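SRPBCC family protein (Bacillus thuringiensis serovar konkukian, PDB 3F08) is of unknown function but, as a Bet v 1-like protein related to polyketide cyclases and lipid-transport proteins, probably binds a hydrophobic ligand. Local coordinates at residues S7-G12 with S96-V101; W30-P35 with L129-H134; L39-R44 with I57-V62. The protein carries 5 engineered substitutions. One frame throughout, in Å; residues are numbered along the deposited sequence.

Interaction 1 of 3, residues S7-G12 with S96-V101; sequences SMEIFG and SNTSLV
Strands 7-10 and 99-101 run antiparallel, their axes 4.6 Å apart at closest, with M8–V101 and I10–S99 as hydrogen-bonded pairs around the non-hydrogen-bonded pair E9–L100. This pairing joins the N-terminal edge strand to strand 99-109 in the antiparallel sheet of the Bet v 1-like (helix-grip) fold. Each hydrogen-bonded pair makes two backbone bonds in the carbonyl planes, the shortest from I10 N to S99 O at 2.7 Å. I10 and V101 project from the face that packs on helices 14-21 and 114-137. There I10 CG1, set beside its own backbone N (chi1 -62°), crosses V101 obliquely and meets V101 CG2 at 3.4 Å, tighter than usual van der Waals contact. On the other face the E9 chain bends back at chi2 (-69°) and brings its carboxylate obliquely across L100, OE2 being 3.2 Å from L100 CD1. E9 OE1 comes near T98 OG1 in a weak, unsettled pairing; T98 OG1 is also hydrogen-bonded to E95 N. Past the strand, F11 centres an inverse gamma turn that brings G12 back to S99. S99 OG donates to G12 O at 2.9 Å from 31° above the carbonyl plane.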
loop_
_atom_site.group_PDB
_atom_site.type_symbol
_atom_site.label_atom_id
_atom_site.label_comp_id
_atom_site.label_asym_id
_atom_site.label_seq_id
_atom_site.Cartn_x
_atom_site.Cartn_y
_atom_site.Cartn_z
ATOM N N SER B 7 22.574 -2.263 4.839
ATOM C CA SER B 7 22.457 -1.681 3.519
ATOM C C SER B 7 23.363 -2.400 2.541
ATOM O O SER B 7 24.323 -3.058 2.937
ATOM C CB SER B 7 22.830 -0.201 3.583
ATOM O OG SER B 7 22.967 0.326 2.282
HETATM N N MSE B 8 23.044 -2.284 1.259
HETATM C CA MSE B 8 23.857 -2.911 0.235
HETATM C C MSE B 8 23.642 -2.231 -1.101
HETATM O O MSE B 8 22.539 -1.785 -1.421
HETATM C CB MSE B 8 23.531 -4.406 0.124
HETATM C CG MSE B 8 24.395 -5.153 -0.894
HETATM SE SE MSE B 8 24.416 -7.101 -0.699
HETATM C CE MSE B 8 25.962 -7.278 0.452
ATOM N N GLU B 9 24.716 -2.125 -1.871
ATOM C CA GLU B 9 24.629 -1.535 -3.192
ATOM C C GLU B 9 24.178 -2.653 -4.107
ATOM O O GLU B 9 24.919 -3.605 -4.349
ATOM C CB GLU B 9 25.992 -1.019 -3.656
ATOM C CG GLU B 9 26.343 0.382 -3.176
ATOM C CD GLU B 9 25.489 1.463 -3.824
ATOM O OE1 GLU B 9 25.362 1.461 -5.068
ATOM O OE2 GLU B 9 24.956 2.321 -3.087
ATOM N N ILE B 10 22.954 -2.550 -4.599
ATOM C CA ILE B 10 22.422 -3.554 -5.500
ATOM C C ILE B 10 22.717 -3.114 -6.925
ATOM O O ILE B 10 22.538 -1.942 -7.262
ATOM C CB ILE B 10 20.911 -3.704 -5.296
ATOM C CG1 ILE B 10 20.649 -4.169 -3.863
ATOM C CG2 ILE B 10 20.328 -4.702 -6.311
ATOM C CD1 ILE B 10 21.296 -5.505 -3.530
ATOM N N PHE B 11 23.166 -4.052 -7.758
ATOM C CA PHE B 11 23.508 -3.731 -9.142
ATOM C C PHE B 11 22.315 -3.666 -10.065
ATOM O O PHE B 11 22.163 -4.494 -10.960
ATOM C CB PHE B 11 24.507 -4.740 -9.710
ATOM C CG PHE B 11 25.763 -4.866 -8.907
ATOM C CD1 PHE B 11 26.067 -3.935 -7.916
ATOM C CD2 PHE B 11 26.649 -5.915 -9.145
ATOM C CE1 PHE B 11 27.239 -4.039 -7.168
ATOM C CE2 PHE B 11 27.829 -6.036 -8.405
ATOM C CZ PHE B 11 28.125 -5.095 -7.413
ATOM N N GLY B 12 21.473 -2.666 -9.846
ATOM C CA GLY B 12 20.295 -2.460 -10.667
ATOM C C GLY B 12 19.881 -1.016 -10.454
ATOM O O GLY B 12 20.088 -0.490 -9.366
ATOM N N SER B 96 23.791 5.334 -12.098
ATOM C CA SER B 96 22.402 5.258 -12.517
ATOM C C SER B 96 21.949 3.806 -12.641
ATOM O O SER B 96 20.753 3.539 -12.717
ATOM C CB SER B 96 22.217 5.974 -13.851
ATOM O OG SER B 96 23.039 5.399 -14.847
ATOM N N ASN B 97 22.904 2.873 -12.657
ATOM C CA ASN B 97 22.579 1.455 -12.768
ATOM C C ASN B 97 22.785 0.688 -11.462
ATOM O O ASN B 97 22.927 -0.536 -11.469
ATOM C CB ASN B 97 23.390 0.794 -13.888
ATOM C CG ASN B 97 24.863 0.651 -13.544
ATOM O OD1 ASN B 97 25.506 1.605 -13.104
ATOM N ND2 ASN B 97 25.408 -0.546 -13.755
ATOM N N THR B 98 22.820 1.404 -10.341
ATOM C CA THR B 98 22.962 0.748 -9.042
ATOM C C THR B 98 21.995 1.400 -8.063
ATOM O O THR B 98 21.503 2.495 -8.315
ATOM C CB THR B 98 24.391 0.861 -8.468
ATOM O OG1 THR B 98 24.700 2.236 -8.225
ATOM C CG2 THR B 98 25.411 0.260 -9.427
ATOM N N SER B 99 21.720 0.721 -6.954
ATOM C CA SER B 99 20.811 1.244 -5.941
ATOM C C SER B 99 21.360 0.964 -4.557
ATOM O O SER B 99 22.052 -0.030 -4.345
ATOM C CB SER B 99 19.428 0.575 -6.039
ATOM O OG SER B 99 18.757 0.883 -7.244
ATOM N N LEU B 100 21.062 1.848 -3.614
ATOM C CA LEU B 100 21.473 1.625 -2.239
ATOM C C LEU B 100 20.201 1.170 -1.547
ATOM O O LEU B 100 19.336 1.976 -1.211
ATOM C CB LEU B 100 21.972 2.906 -1.579
ATOM C CG LEU B 100 22.476 2.638 -0.158
ATOM C CD1 LEU B 100 23.665 1.688 -0.219
ATOM C CD2 LEU B 100 22.866 3.942 0.513
ATOM N N VAL B 101 20.071 -0.130 -1.359
ATOM C CA VAL B 101 18.891 -0.654 -0.708
ATOM C C VAL B 101 19.149 -0.769 0.785
ATOM O O VAL B 101 20.109 -1.403 1.218
ATOM C CB VAL B 101 18.508 -2.013 -1.289
ATOM C CG1 VAL B 101 17.244 -2.522 -0.607
ATOM C CG2 VAL B 101 18.300 -1.883 -2.807
#

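Interaction 2 of 3, residues W30-P35 with L129-H134; sequences WLPYIP and LKALQH
The carbonyl oxygen of L129 is held by one bond, a helical i-to-i+4 link from Q133 N at 2.9 Å, and K130 O is held equally by H134 N. In the facing loop the corresponding grip is looser: L31 O takes one bond, from I34 N at 3.2 Å, which closes the type I beta turn L31–I34. These three carbonyls are thus served within their own segments, and the contact between the segments is one of van der Waals packing, with no polar pair across it.

Its centre is A131 CB, which points from the helix straight at the loop and is met by four loop residues. W30 O comes closest, lying 3.6 Å from A131 CB. The proline ring of P32 adds its CD at 4.0 Å from A131 CB, while L31 CD1 and the phenolic end of Y33 approach a little farther out. Here the CA atoms of L31 and A131 are 6.1 Å apart.

W30 carries the deeper half of the contact. Its CG takes the crowded position between backbone N and carbonyl carbon (chi1 55°), which turns the indole in toward the helix. The six-membered part then crosses L132 obliquely, with W30 CE3 3.9 Å from L132 CB and L132 CD1 scarcely farther. One face of the indole is backed by its own neighbour: L31 CD1 sits 3.2 Å above the ring plane, offset toward the rim.

This apolar cluster continues beyond the two segments, as befits the long C-terminal helix of a Bet v 1-like protein. W30 and L132 both touch L20 and I21 of helix 14-21, while W30 reaches W103 and L132 reaches V101 on strand 99-109, and L132 also meets I10 of strand 3-10.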
loop_
_atom_site.group_PDB
_atom_site.type_symbol
_atom_site.label_atom_id
_atom_site.label_comp_id
_atom_site.label_asym_id
_atom_site.label_seq_id
_atom_site.Cartn_x
_atom_site.Cartn_y
_atom_site.Cartn_z
ATOM N N TRP B 30 11.852 -12.349 -5.516
ATOM C CA TRP B 30 13.267 -12.129 -5.234
ATOM C C TRP B 30 13.810 -12.844 -4.006
ATOM O O TRP B 30 15.009 -12.801 -3.743
ATOM C CB TRP B 30 13.580 -10.627 -5.144
ATOM C CG TRP B 30 12.762 -9.836 -4.159
ATOM C CD1 TRP B 30 11.468 -9.438 -4.298
ATOM C CD2 TRP B 30 13.219 -9.289 -2.916
ATOM N NE1 TRP B 30 11.090 -8.669 -3.224
ATOM C CE2 TRP B 30 12.149 -8.562 -2.361
ATOM C CE3 TRP B 30 14.438 -9.341 -2.218
ATOM C CZ2 TRP B 30 12.255 -7.886 -1.136
ATOM C CZ3 TRP B 30 14.545 -8.670 -1.003
ATOM C CH2 TRP B 30 13.457 -7.951 -0.475
ATOM N N LEU B 31 12.930 -13.510 -3.264
ATOM C CA LEU B 31 13.316 -14.266 -2.071
ATOM C C LEU B 31 12.997 -15.739 -2.337
ATOM O O LEU B 31 11.839 -16.151 -2.296
ATOM C CB LEU B 31 12.521 -13.775 -0.859
ATOM C CG LEU B 31 13.234 -13.064 0.294
ATOM C CD1 LEU B 31 14.195 -12.034 -0.243
ATOM C CD2 LEU B 31 12.201 -12.411 1.205
ATOM N N PRO B 32 14.026 -16.550 -2.617
ATOM C CA PRO B 32 13.868 -17.985 -2.897
ATOM C C PRO B 32 13.219 -18.822 -1.793
ATOM O O PRO B 32 12.512 -19.785 -2.079
ATOM C CB PRO B 32 15.302 -18.435 -3.188
ATOM C CG PRO B 32 15.921 -17.200 -3.799
ATOM C CD PRO B 32 15.414 -16.123 -2.855
ATOM N N TYR B 33 13.454 -18.461 -0.538
ATOM C CA TYR B 33 12.896 -19.220 0.573
ATOM C C TYR B 33 11.450 -18.880 0.914
ATOM O O TYR B 33 10.897 -19.390 1.887
ATOM C CB TYR B 33 13.793 -19.064 1.799
ATOM C CG TYR B 33 14.456 -17.714 1.885
ATOM C CD1 TYR B 33 13.851 -16.656 2.561
ATOM C CD2 TYR B 33 15.699 -17.493 1.294
ATOM C CE1 TYR B 33 14.475 -15.410 2.654
ATOM C CE2 TYR B 33 16.330 -16.255 1.378
ATOM C CZ TYR B 33 15.717 -15.219 2.061
ATOM O OH TYR B 33 16.360 -14.007 2.186
ATOM N N ILE B 34 10.845 -18.010 0.111
ATOM C CA ILE B 34 9.446 -17.631 0.283
ATOM C C ILE B 34 8.760 -18.034 -1.022
ATOM O O ILE B 34 8.502 -17.189 -1.880
ATOM C CB ILE B 34 9.265 -16.115 0.452
ATOM C CG1 ILE B 34 10.145 -15.597 1.589
ATOM C CG2 ILE B 34 7.796 -15.808 0.738
ATOM C CD1 ILE B 34 9.792 -16.164 2.943
ATOM N N PRO B 35 8.445 -19.330 -1.181
ATOM C CA PRO B 35 7.798 -19.835 -2.398
ATOM C C PRO B 35 6.524 -19.101 -2.824
ATOM O O PRO B 35 6.335 -18.800 -4.001
ATOM C CB PRO B 35 7.509 -21.306 -2.064
ATOM C CG PRO B 35 8.481 -21.628 -0.973
ATOM C CD PRO B 35 8.500 -20.377 -0.148
ATOM N N LEU B 129 18.967 -9.250 1.190
ATOM C CA LEU B 129 19.674 -8.363 0.277
ATOM C C LEU B 129 20.667 -9.133 -0.583
ATOM O O LEU B 129 20.925 -8.755 -1.720
ATOM C CB LEU B 129 20.384 -7.250 1.050
ATOM C CG LEU B 129 19.454 -6.287 1.799
ATOM C CD1 LEU B 129 20.273 -5.155 2.388
ATOM C CD2 LEU B 129 18.393 -5.730 0.845
ATOM N N LYS B 130 21.237 -10.205 -0.044
ATOM C CA LYS B 130 22.158 -11.015 -0.833
ATOM C C LYS B 130 21.324 -11.714 -1.903
ATOM O O LYS B 130 21.769 -11.885 -3.039
ATOM C CB LYS B 130 22.868 -12.050 0.046
ATOM C CG LYS B 130 23.920 -11.452 0.977
ATOM C CD LYS B 130 24.592 -12.523 1.828
ATOM C CE LYS B 130 25.638 -11.924 2.768
ATOM N NZ LYS B 130 26.174 -12.947 3.712
ATOM N N ALA B 131 20.105 -12.099 -1.531
ATOM C CA ALA B 131 19.194 -12.761 -2.453
ATOM C C ALA B 131 18.793 -11.762 -3.535
ATOM O O ALA B 131 18.674 -12.119 -4.704
ATOM C CB ALA B 131 17.957 -13.272 -1.708
ATOM N N LEU B 132 18.602 -10.506 -3.146
ATOM C CA LEU B 132 18.239 -9.472 -4.112
ATOM C C LEU B 132 19.391 -9.251 -5.101
ATOM O O LEU B 132 19.169 -9.040 -6.295
ATOM C CB LEU B 132 17.920 -8.156 -3.381
ATOM C CG LEU B 132 17.563 -6.939 -4.246
ATOM C CD1 LEU B 132 16.350 -7.259 -5.107
ATOM C CD2 LEU B 132 17.290 -5.724 -3.358
ATOM N N GLN B 133 20.624 -9.291 -4.595
ATOM C CA GLN B 133 21.800 -9.100 -5.442
ATOM C C GLN B 133 21.858 -10.245 -6.439
ATOM O O GLN B 133 22.130 -10.045 -7.623
ATOM C CB GLN B 133 23.090 -9.086 -4.605
ATOM C CG GLN B 133 24.358 -8.735 -5.408
ATOM C CD GLN B 133 24.457 -7.247 -5.766
ATOM O OE1 GLN B 133 25.290 -6.516 -5.220
ATOM N NE2 GLN B 133 23.605 -6.798 -6.682
ATOM N N HIS B 134 21.591 -11.451 -5.951
ATOM C CA HIS B 134 21.615 -12.627 -6.802
ATOM C C HIS B 134 20.583 -12.511 -7.917
ATOM O O HIS B 134 20.850 -12.881 -9.060
ATOM C CB HIS B 134 21.358 -13.883 -5.967
ATOM C CG HIS B 134 21.221 -15.131 -6.782
ATOM N ND1 HIS B 134 19.996 -15.652 -7.146
ATOM C CD2 HIS B 134 22.153 -15.953 -7.317
ATOM C CE1 HIS B 134 20.181 -16.742 -7.869
ATOM N NE2 HIS B 134 21.482 -16.948 -7.986
#

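Interaction 3 of 3, residues L39-R44 with I57-V62; sequences LTEGGR and IERLEV
R44 O receives the backbone N of L60 at 2.8 Å, an almost straight bond (N-H...O 173°) that comes in nearly along the C=O axis. The carbonyl of E41 serves two donors in its own segment. R44 NE reaches E41 O at 2.9 Å, in the guanidinium plane and in the carbonyl plane, and the backbone N of R44 makes a longer second bond to the same oxygen.

The E41 carboxylate reaches R59 while its OE1 lies over the centre of one face of the R44 guanidinium, 4.3 Å above that plane. R59 NH2 donates to E41 OE1 at 2.6 Å, edge-on from the guanidinium but from above the carboxylate plane, and the two flat groups are 50° apart. R59 NH1 adds a weak bond to E41 OE2, completing the salt bridge. The R59 chain, bent at chi3 (-123°), brings its tip to E41.

These segments belong to a seven-stranded antiparallel sheet: residues 41-44 form the turn between strands 36-40 and 45-49, and 57-62 lies on strand 55-64. In the turn phi is positive at E41, G42 and G43, and the backbone angles of G43 by themselves call for glycine. Farther along the strand, E61 and V62 face T71 as a classic beta bulge, and V62 pairs with a strand of the second subunit, so the sheet runs on across the dimer.

The second subunit also satisfies the outer polar ends. R44 NH1 and NH2 bond to W18 O and Q19 O of that chain, R44 makes a cation-pi contact with its W18, and E41 OE1 accepts from its Q19 NE2. R44 NE and R59 NH2 are 4.6 Å apart, a like-charge pair whose repulsion the E41 carboxylate probably relieves. A water accepts weak bonds from both R44 NH1 and R59 NH2.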
loop_
_atom_site.group_PDB
_atom_site.type_symbol
_atom_site.label_atom_id
_atom_site.label_comp_id
_atom_site.label_asym_id
_atom_site.label_seq_id
_atom_site.Cartn_x
_atom_site.Cartn_y
_atom_site.Cartn_z
ATOM N N LEU B 39 -2.282 -11.876 -0.787
ATOM C CA LEU B 39 -2.732 -10.690 -0.071
ATOM C C LEU B 39 -4.174 -10.804 0.420
ATOM O O LEU B 39 -5.016 -11.410 -0.247
ATOM C CB LEU B 39 -2.629 -9.453 -0.976
ATOM C CG LEU B 39 -1.274 -9.028 -1.552
ATOM C CD1 LEU B 39 -1.509 -7.993 -2.636
ATOM C CD2 LEU B 39 -0.372 -8.464 -0.460
ATOM N N THR B 40 -4.449 -10.228 1.591
ATOM C CA THR B 40 -5.803 -10.207 2.130
ATOM C C THR B 40 -6.092 -8.771 2.545
ATOM O O THR B 40 -5.236 -7.895 2.390
ATOM C CB THR B 40 -5.988 -11.150 3.352
ATOM O OG1 THR B 40 -5.063 -10.804 4.386
ATOM C CG2 THR B 40 -5.776 -12.592 2.939
ATOM N N GLU B 41 -7.297 -8.523 3.045
ATOM C CA GLU B 41 -7.678 -7.178 3.456
ATOM C C GLU B 41 -7.458 -6.125 2.359
ATOM O O GLU B 41 -6.919 -5.039 2.606
ATOM C CB GLU B 41 -6.922 -6.800 4.737
ATOM C CG GLU B 41 -7.445 -7.549 5.959
ATOM C CD GLU B 41 -6.982 -6.953 7.272
ATOM O OE1 GLU B 41 -6.969 -5.709 7.402
ATOM O OE2 GLU B 41 -6.651 -7.732 8.184
ATOM N N GLY B 42 -7.881 -6.463 1.143
ATOM C CA GLY B 42 -7.750 -5.551 0.024
ATOM C C GLY B 42 -6.323 -5.261 -0.415
ATOM O O GLY B 42 -6.102 -4.369 -1.238
ATOM N N GLY B 43 -5.361 -6.007 0.122
ATOM C CA GLY B 43 -3.967 -5.800 -0.240
ATOM C C GLY B 43 -3.098 -5.255 0.881
ATOM O O GLY B 43 -1.904 -5.001 0.682
ATOM N N ARG B 44 -3.690 -5.083 2.064
ATOM C CA ARG B 44 -2.978 -4.554 3.230
ATOM C C ARG B 44 -2.244 -5.604 4.063
ATOM O O ARG B 44 -1.407 -5.266 4.898
ATOM C CB ARG B 44 -3.959 -3.813 4.147
ATOM C CG ARG B 44 -4.429 -2.470 3.631
ATOM C CD ARG B 44 -5.559 -1.926 4.499
ATOM N NE ARG B 44 -6.810 -2.637 4.246
ATOM C CZ ARG B 44 -7.969 -2.364 4.836
ATOM N NH1 ARG B 44 -8.054 -1.394 5.734
ATOM N NH2 ARG B 44 -9.054 -3.046 4.507
ATOM N N ILE B 57 2.354 -13.788 8.678
ATOM C CA ILE B 57 1.412 -12.755 8.292
ATOM C C ILE B 57 1.975 -11.384 8.651
ATOM O O ILE B 57 2.332 -11.131 9.803
ATOM C CB ILE B 57 0.059 -12.969 8.994
ATOM C CG1 ILE B 57 -0.477 -14.366 8.650
ATOM C CG2 ILE B 57 -0.934 -11.912 8.555
ATOM C CD1 ILE B 57 -1.839 -14.680 9.275
ATOM N N GLU B 58 2.065 -10.506 7.659
ATOM C CA GLU B 58 2.604 -9.175 7.887
ATOM C C GLU B 58 1.628 -8.110 7.412
ATOM O O GLU B 58 0.904 -8.298 6.435
ATOM C CB GLU B 58 3.949 -9.035 7.175
ATOM C CG GLU B 58 4.885 -10.200 7.468
ATOM C CD GLU B 58 6.267 -10.030 6.876
ATOM O OE1 GLU B 58 6.394 -9.401 5.802
ATOM O OE2 GLU B 58 7.233 -10.553 7.479
ATOM N N ARG B 59 1.627 -6.983 8.108
ATOM C CA ARG B 59 0.720 -5.897 7.796
ATOM C C ARG B 59 1.411 -4.687 7.172
ATOM O O ARG B 59 2.457 -4.245 7.655
ATOM C CB ARG B 59 -0.008 -5.502 9.084
ATOM C CG ARG B 59 -0.687 -4.165 9.044
ATOM C CD ARG B 59 -1.886 -4.132 9.969
ATOM N NE ARG B 59 -3.034 -3.769 9.164
ATOM C CZ ARG B 59 -4.132 -4.499 9.030
ATOM N NH1 ARG B 59 -4.260 -5.654 9.667
ATOM N NH2 ARG B 59 -5.090 -4.073 8.227
ATOM N N LEU B 60 0.838 -4.178 6.083
ATOM C CA LEU B 60 1.380 -2.998 5.414
ATOM C C LEU B 60 1.061 -1.774 6.277
ATOM O O LEU B 60 -0.109 -1.526 6.587
ATOM C CB LEU B 60 0.745 -2.818 4.029
ATOM C CG LEU B 60 1.209 -1.593 3.223
ATOM C CD1 LEU B 60 2.677 -1.775 2.821
ATOM C CD2 LEU B 60 0.340 -1.412 1.981
ATOM N N GLU B 61 2.085 -1.014 6.664
ATOM C CA GLU B 61 1.871 0.169 7.499
ATOM C C GLU B 61 1.976 1.468 6.708
ATOM O O GLU B 61 1.153 2.373 6.871
ATOM C CB GLU B 61 2.882 0.209 8.647
ATOM C CG GLU B 61 2.763 -0.918 9.669
ATOM C CD GLU B 61 1.486 -0.846 10.492
ATOM O OE1 GLU B 61 0.863 0.238 10.540
ATOM O OE2 GLU B 61 1.114 -1.872 11.102
ATOM N N VAL B 62 3.007 1.563 5.873
ATOM C CA VAL B 62 3.230 2.740 5.051
ATOM C C VAL B 62 3.745 2.309 3.689
ATOM O O VAL B 62 4.462 1.313 3.563
ATOM C CB VAL B 62 4.295 3.698 5.668
ATOM C CG1 VAL B 62 4.314 5.007 4.896
ATOM C CG2 VAL B 62 3.997 3.970 7.149
HETATM O O HOH W 1 -6.071 -1.476 7.838
#

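Overall arrangement
Interactions 1 and 2 touch where the C-terminal helix packs on strands 3-10 and 99-109: V101 CG1 meets L129 CD2, and Q133 packs against residues 9-11. All three contacts are partly buried. Interaction 2 is the most central, 10 Å from the chain's centre, and holds by van der Waals contact without polar pairs; interaction 1, at the edge strand, relies on backbone bonds, with I10 against V101 and the S99 hydroxyl on the helix-facing side and E9 crossing L100 on the other. Interaction 3 is charged and belongs to the dimer interface. It reaches the same sheet as interaction 1 but on the opposite side of the chain's centre. In sequence it is nested inside the loops closed by the other two, whose segments alternate.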